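PDB 5DKV: ABC transporter substrate binding protein (Ribose) from Agrobacterium vitis, which binds alpha-D-tagatopyranose and probably serves as the sugar-capturing, solute-binding component of an ABC transporter. Local coordinates for residues A[257-262]-A[266-271]. Residues are numbered along the deposited sequence; the frame is centred on the assembly and turned at random.
Sequences GSVVDN and GLIDFA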
loop_
_atom_site.group_PDB
_atom_site.type_symbol
_atom_site.label_atom_id
_atom_site.label_comp_id
_atom_site.label_asym_id
_atom_site.label_seq_id
_atom_site.Cartn_x
_atom_site.Cartn_y
_atom_site.Cartn_z
ATOM N N GLY A 257 -4.400 -7.930 11.086
ATOM C CA GLY A 257 -4.879 -8.296 12.406
ATOM C C GLY A 257 -3.794 -8.730 13.367
ATOM O O GLY A 257 -3.915 -8.520 14.572
ATOM N N SER A 258 -2.745 -9.350 12.834
ATOM C CA SER A 258 -1.635 -9.829 13.647
ATOM C C SER A 258 -0.922 -8.715 14.431
ATOM O O SER A 258 -0.189 -9.013 15.374
ATOM C CB SER A 258 -0.619 -10.546 12.765
ATOM O OG SER A 258 -0.281 -9.733 11.659
ATOM N N VAL A 259 -1.115 -7.446 14.071
ATOM C CA VAL A 259 -0.372 -6.400 14.781
ATOM C C VAL A 259 -0.823 -6.286 16.237
ATOM O O VAL A 259 -0.081 -5.795 17.070
ATOM C CB VAL A 259 -0.487 -4.985 14.122
ATOM C CG1 VAL A 259 0.068 -4.996 12.707
ATOM C CG2 VAL A 259 -1.927 -4.426 14.195
ATOM N N VAL A 260 -2.046 -6.703 16.548
ATOM C CA VAL A 260 -2.498 -6.656 17.930
ATOM C C VAL A 260 -1.616 -7.526 18.828
ATOM O O VAL A 260 -1.029 -7.015 19.780
ATOM C CB VAL A 260 -3.955 -7.074 18.081
ATOM C CG1 VAL A 260 -4.390 -6.952 19.548
ATOM C CG2 VAL A 260 -4.843 -6.208 17.203
ATOM N N ASP A 261 -1.494 -8.822 18.526
ATOM C CA ASP A 261 -0.617 -9.687 19.308
ATOM C C ASP A 261 0.841 -9.254 19.192
ATOM O O ASP A 261 1.559 -9.289 20.180
ATOM C CB ASP A 261 -0.749 -11.145 18.870
ATOM C CG ASP A 261 -2.094 -11.746 19.233
ATOM O OD1 ASP A 261 -2.896 -11.063 19.903
ATOM O OD2 ASP A 261 -2.345 -12.912 18.860
ATOM N N ASN A 262 1.279 -8.806 18.013
ATOM C CA ASN A 262 2.714 -8.523 17.853
ATOM C C ASN A 262 3.121 -7.217 18.552
ATOM O O ASN A 262 4.231 -7.108 19.059
ATOM C CB ASN A 262 3.093 -8.508 16.371
ATOM C CG ASN A 262 3.100 -9.904 15.761
ATOM O OD1 ASN A 262 3.179 -10.903 16.488
ATOM N ND2 ASN A 262 3.021 -9.982 14.431
ATOM N N GLY A 266 5.635 -7.202 22.135
ATOM C CA GLY A 266 6.867 -6.449 21.991
ATOM C C GLY A 266 7.622 -6.786 20.713
ATOM O O GLY A 266 8.688 -6.219 20.452
ATOM N N LEU A 267 7.055 -7.671 19.897
ATOM C CA LEU A 267 7.733 -8.107 18.682
ATOM C C LEU A 267 7.849 -6.974 17.674
ATOM O O LEU A 267 8.851 -6.879 16.978
ATOM C CB LEU A 267 7.017 -9.295 18.065
ATOM C CG LEU A 267 7.607 -9.849 16.759
ATOM C CD1 LEU A 267 9.075 -10.258 16.923
ATOM C CD2 LEU A 267 6.764 -11.045 16.269
ATOM N N ILE A 268 6.828 -6.125 17.589
ATOM C CA ILE A 268 6.897 -4.929 16.747
ATOM C C ILE A 268 6.605 -3.742 17.640
ATOM O O ILE A 268 5.841 -3.871 18.608
ATOM C CB ILE A 268 5.932 -4.975 15.531
ATOM C CG1 ILE A 268 4.475 -4.864 15.951
ATOM C CG2 ILE A 268 6.137 -6.277 14.752
ATOM C CD1 ILE A 268 3.528 -4.675 14.763
ATOM N N ASP A 269 7.256 -2.610 17.349
ATOM C CA ASP A 269 7.090 -1.394 18.130
ATOM C C ASP A 269 6.023 -0.461 17.549
ATOM O O ASP A 269 5.305 0.191 18.309
ATOM C CB ASP A 269 8.416 -0.643 18.237
ATOM C CG ASP A 269 9.251 -1.102 19.426
ATOM O OD1 ASP A 269 9.143 -2.285 19.809
ATOM O OD2 ASP A 269 10.001 -0.273 19.983
ATOM N N PHE A 270 5.939 -0.383 16.216
ATOM C CA PHE A 270 4.961 0.457 15.547
ATOM C C PHE A 270 4.450 -0.222 14.295
ATOM O O PHE A 270 5.218 -0.846 13.567
ATOM C CB PHE A 270 5.551 1.824 15.157
ATOM C CG PHE A 270 6.064 2.616 16.315
ATOM C CD1 PHE A 270 5.199 3.379 17.063
ATOM C CD2 PHE A 270 7.412 2.608 16.643
ATOM C CE1 PHE A 270 5.634 4.108 18.117
ATOM C CE2 PHE A 270 7.874 3.330 17.720
ATOM C CZ PHE A 270 6.992 4.096 18.459
ATOM N N ALA A 271 3.163 -0.070 14.053
ATOM C CA ALA A 271 2.571 -0.411 12.770
ATOM C C ALA A 271 2.058 0.868 12.148
ATOM O O ALA A 271 1.327 1.623 12.781
ATOM C CB ALA A 271 1.454 -1.433 12.935
#
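The side-chain amide of Asn-262 takes a methyl of Leu-267 on one face and the main-chain oxygen of Ser-258 on the other. Leu-267 CD2 sits almost directly above Asn-262 OD1 at 3.6 Å, over the face and not at the rim of the group; the two side chains run alongside each other in the same direction. Across the plane, the carbonyl O of Ser-258 lies 3.4 Å from Asn-262 CG; that same oxygen accepts the hydrogen bond from Asn-262 N, four residues on. With chi1 at -72°, Asn-262 CG stands anti to its own carbonyl carbon, which turns the amide back over Ser-258 O. The main-chain carbonyl of Asn-262 is a second flat group. Ile-268 N donates to Asn-262 O over 3.1 Å, nearly straight at 168°, but arrives well above the carbonyl plane. Ser-265 OG makes a weak hydrogen bond to the same oxygen. These contacts close the turn in a beta-alpha-beta unit of the periplasmic binding protein fold, in which helix 259-264 connects the neighbouring parallel strands 249-253 and 270-273. Gly-266 makes the exit from the helix with positive phi, and the chain then turns back alongside it. Ile-268 CG1 packs on the Asn-262 backbone carbonyl, 3.8 Å from Asn-262 C, and also touches Asn-262 CB. Its anti chi2 of 171° extends CD1 onward to Val-259, where Ile-268 CD1 meets Val-259 CG1 at 4.0 Å. The same valine methyl, CG1 of Val-259, rests 3.8 Å from Ala-271 CB, bridging the two residues of the returning chain. Helix 229-241 also packs on this chain, with Ala-236 touching both Leu-267 and Ile-268. The bound sugar lies about 11 Å from the side chain of Val-259.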